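Local structure of beta-galactosidase (Streptococcus pneumoniae, 4CU9) at residues E61-V66 and A160-M165. The protein hydrolyses beta-galactosides as a beta-galactosidase, this fragment being its calcium-bearing carbohydrate-binding module, which probably recognises galactose-containing glycans. Numbering follows the deposited sequence.
Sequences EVSAGV and AMRWRM. Unlike the reference sequence in segment 160-165: Ala160 (reference Val). With EDO (1,2-ethanediol), chain D.
Ser63 and Arg162 meet on one face of an antiparallel strand pair within the beta-sandwich of this galactose-binding-like module. The Ser63 hydroxyl sits over the centre of the Arg162 guanidinium, its OG 3.5 Å above the plane, so the contact is face-on packing. CG of Arg162 stands between its backbone N and carbonyl carbon (chi1 78°), and the extended chain beyond it runs along the strand pair from beside Gly65 toward Ser63, which brings the flat group under the serine hydroxyl. At the guanidinium edge a 1,2-ethanediol, probably from the crystallisation liquor, is gripped twice: Arg162 NH2 reaches its O2 at 2.8 Å, almost straight (175°), and NH1 reaches O1 at a more bent angle. Trp132 makes a cation-pi contact with the same arginine. Glu101 on strand 97-103 forms salt bridges to the NE atoms of both Arg162 and Arg164, tying the two side chains to the next strand. The extended Glu61 side chain crosses that of Arg164 at a slant, its OE2 3.4 Å from Arg164 CD; the carboxylate and guanidinium planes are 50° apart, and the salt bridge from OE1 to NH1 is long at 3.6 Å. A water that donates to OE1 also accepts a weak bond from NH1. Six backbone hydrogen bonds join Val62, Ala64 and Val66 to Met165, Trp163 and Met161, whose side chains lie on the other, buried face, where Trp163 packs against Phe181 and Tyr137. There Met165 bends at its last torsion, bringing its CE to 4.1 Å from Ala64 CB.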
ATOM      1  N   GLU A  61      -9.494  -5.863   6.593  1.00  9.70           N
ATOM      2  CA  GLU A  61      -8.570  -5.812   5.463  1.00 10.04           C
ATOM      3  C   GLU A  61      -8.507  -4.462   4.783  1.00 10.28           C
ATOM      4  O   GLU A  61      -9.522  -3.826   4.571  1.00 10.25           O
ATOM      5  CB  GLU A  61      -8.922  -6.892   4.435  1.00 10.63           C
ATOM      6  CG  GLU A  61      -7.990  -6.880   3.226  1.00 11.41           C
ATOM      7  CD  GLU A  61      -8.330  -7.991   2.241  1.00 12.18           C
ATOM      8  OE1 GLU A  61      -8.329  -9.152   2.665  1.00 13.23           O
ATOM      9  OE2 GLU A  61      -8.536  -7.729   1.052  1.00 13.18           O
ATOM     10  N   VAL A  62      -7.283  -4.025   4.461  1.00  9.85           N
ATOM     11  CA  VAL A  62      -7.050  -2.887   3.588  1.00  9.89           C
ATOM     12  C   VAL A  62      -5.782  -3.214   2.803  1.00  9.31           C
ATOM     13  O   VAL A  62      -4.878  -3.845   3.334  1.00  9.66           O
ATOM     14  CB  VAL A  62      -6.941  -1.561   4.395  1.00  9.65           C
ATOM     15  CG1 VAL A  62      -5.855  -1.613   5.454  1.00  9.99           C
ATOM     16  CG2 VAL A  62      -6.747  -0.339   3.509  1.00  9.68           C
ATOM     17  N   SER A  63      -5.751  -2.804   1.531  1.00  9.61           N
ATOM     18  CA  SER A  63      -4.572  -2.954   0.688  1.00  9.03           C
ATOM     19  C   SER A  63      -4.031  -1.628   0.234  1.00  9.32           C
ATOM     20  O   SER A  63      -4.794  -0.676  -0.056  1.00  9.09           O
ATOM     21  CB  SER A  63      -4.909  -3.789  -0.539  1.00  9.57           C
ATOM     22  OG  SER A  63      -5.391  -5.046  -0.148  1.00  9.51           O
ATOM     23  N   ALA A  64      -2.712  -1.536   0.219  1.00  8.57           N
ATOM     24  CA  ALA A  64      -2.066  -0.347  -0.323  1.00  8.40           C
ATOM     25  C   ALA A  64      -0.852  -0.801  -1.112  1.00  8.26           C
ATOM     26  O   ALA A  64      -0.221  -1.849  -0.794  1.00  7.94           O
ATOM     27  CB  ALA A  64      -1.728   0.639   0.773  1.00  8.36           C
ATOM     28  N   GLY A  65      -0.588  -0.112  -2.210  1.00  8.12           N
ATOM     29  CA  GLY A  65       0.477  -0.502  -3.100  1.00  8.60           C
ATOM     30  C   GLY A  65       1.045   0.558  -4.019  1.00  8.08           C
ATOM     31  O   GLY A  65       0.714   1.760  -3.901  1.00  8.75           O
ATOM     32  N   VAL A  66       1.878   0.112  -4.942  1.00  8.42           N
ATOM     33  CA  VAL A  66       2.476   0.983  -5.960  1.00  8.94           C
ATOM     34  C   VAL A  66       2.334   0.378  -7.338  1.00  9.18           C
ATOM     35  O   VAL A  66       2.609  -0.809  -7.558  1.00  9.29           O
ATOM     36  CB  VAL A  66       3.967   1.294  -5.675  1.00  9.72           C
ATOM     37  CG1 VAL A  66       4.577   2.187  -6.745  1.00  9.94           C
ATOM     38  CG2 VAL A  66       4.182   1.890  -4.272  1.00 10.26           C
ATOM     39  N   ALA A 160       2.688  -3.859 -10.754  1.00 10.29           N
ATOM     40  CA  ALA A 160       2.142  -3.316  -9.499  1.00  9.60           C
ATOM     41  C   ALA A 160       2.386  -4.324  -8.396  1.00  9.61           C
ATOM     42  O   ALA A 160       2.302  -5.536  -8.637  1.00  9.51           O
ATOM     43  CB  ALA A 160       0.649  -3.046  -9.606  1.00  9.55           C
ATOM     44  N   MET A 161       2.702  -3.816  -7.208  1.00  9.47           N
ATOM     45  CA  MET A 161       2.880  -4.642  -6.000  1.00  9.91           C
ATOM     46  C   MET A 161       2.001  -4.018  -4.938  1.00  9.50           C
ATOM     47  O   MET A 161       1.708  -2.830  -5.009  1.00  9.76           O
ATOM     48  CB  MET A 161       4.334  -4.631  -5.532  1.00 10.21           C
ATOM     49  CG  MET A 161       5.285  -5.244  -6.542  1.00 10.77           C
ATOM     50  SD  MET A 161       5.243  -7.032  -6.725  1.00 11.67           S
ATOM     51  CE  MET A 161       5.680  -7.588  -5.101  1.00 11.32           C
ATOM     52  N   ARG A 162       1.527  -4.832  -4.008  1.00  9.54           N
ATOM     53  CA  ARG A 162       0.791  -4.327  -2.874  1.00  8.95           C
ATOM     54  C   ARG A 162       1.037  -5.151  -1.621  1.00  8.78           C
ATOM     55  O   ARG A 162       1.520  -6.294  -1.656  1.00  8.78           O
ATOM     56  CB  ARG A 162      -0.725  -4.248  -3.166  1.00  9.20           C
ATOM     57  CG  ARG A 162      -1.452  -5.566  -3.098  1.00  9.38           C
ATOM     58  CD  ARG A 162      -2.897  -5.427  -3.446  1.00  9.54           C
ATOM     59  NE  ARG A 162      -3.603  -6.650  -3.157  1.00  9.56           N
ATOM     60  CZ  ARG A 162      -4.917  -6.792  -3.218  1.00  9.80           C
ATOM     61  NH1 ARG A 162      -5.688  -5.757  -3.582  1.00  9.89           N
ATOM     62  NH2 ARG A 162      -5.451  -7.973  -2.935  1.00 10.14           N
ATOM     63  N   TRP A 163       0.632  -4.549  -0.512  1.00  8.47           N
ATOM     64  CA  TRP A 163       0.549  -5.237   0.759  1.00  8.65           C
ATOM     65  C   TRP A 163      -0.924  -5.300   1.117  1.00  8.77           C
ATOM     66  O   TRP A 163      -1.634  -4.239   1.180  1.00  8.46           O
ATOM     67  CB  TRP A 163       1.331  -4.499   1.850  1.00  8.73           C
ATOM     68  CG  TRP A 163       2.794  -4.537   1.672  1.00  9.23           C
ATOM     69  CD1 TRP A 163       3.549  -3.640   1.037  1.00  9.90           C
ATOM     70  CD2 TRP A 163       3.666  -5.589   2.077  1.00 10.07           C
ATOM     71  NE1 TRP A 163       4.860  -4.026   1.044  1.00 10.43           N
ATOM     72  CE2 TRP A 163       4.959  -5.236   1.672  1.00 10.34           C
ATOM     73  CE3 TRP A 163       3.481  -6.790   2.743  1.00 10.95           C
ATOM     74  CZ2 TRP A 163       6.074  -6.023   1.959  1.00 10.59           C
ATOM     75  CZ3 TRP A 163       4.616  -7.588   3.023  1.00 10.75           C
ATOM     76  CH2 TRP A 163       5.882  -7.173   2.631  1.00 10.34           C
ATOM     77  N   ARG A 164      -1.411  -6.526   1.286  1.00  9.27           N
ATOM     78  CA  ARG A 164      -2.785  -6.784   1.735  1.00  9.53           C
ATOM     79  C   ARG A 164      -2.730  -6.974   3.239  1.00  9.51           C
ATOM     80  O   ARG A 164      -2.116  -7.911   3.748  1.00  9.25           O
ATOM     81  CB  ARG A 164      -3.399  -7.976   1.019  1.00 10.78           C
ATOM     82  CG  ARG A 164      -4.833  -8.324   1.483  1.00 11.73           C
ATOM     83  CD  ARG A 164      -5.495  -9.253   0.487  1.00 13.92           C
ATOM     84  NE  ARG A 164      -4.800 -10.526   0.346  1.00 15.36           N
ATOM     85  CZ  ARG A 164      -4.824 -11.514   1.234  1.00 20.43           C
ATOM     86  NH1 ARG A 164      -5.537 -11.436   2.360  1.00 23.28           N
ATOM     87  NH2 ARG A 164      -4.151 -12.618   0.991  1.00 21.90           N
ATOM     88  N   MET A 165      -3.306  -6.025   3.961  1.00  9.83           N
ATOM     89  CA  MET A 165      -3.091  -5.911   5.404  1.00 10.84           C
ATOM     90  C   MET A 165      -4.410  -6.011   6.187  1.00 11.69           C
ATOM     91  O   MET A 165      -5.502  -5.837   5.646  1.00 11.14           O
ATOM     92  CB  MET A 165      -2.424  -4.582   5.697  1.00 10.98           C
ATOM     93  CG  MET A 165      -1.048  -4.399   5.042  1.00 11.23           C
ATOM     94  SD  MET A 165      -0.375  -2.695   5.180  1.00 11.20           S
ATOM     95  CE  MET A 165      -1.358  -1.794   4.008  1.00 11.86           C
TER
HETATM   96  C1  EDO D3000      -9.415  -6.018  -3.012  1.00 12.23           C
HETATM   97  O1  EDO D3000      -8.398  -5.074  -2.615  1.00 12.15           O
HETATM   98  C2  EDO D3000      -8.926  -7.191  -3.870  1.00 12.17           C
HETATM   99  O2  EDO D3000      -8.270  -8.156  -3.051  1.00 12.23           O
HETATM  100  O   HOH W   1      -6.440  -9.803   4.660  1.00 23.23           O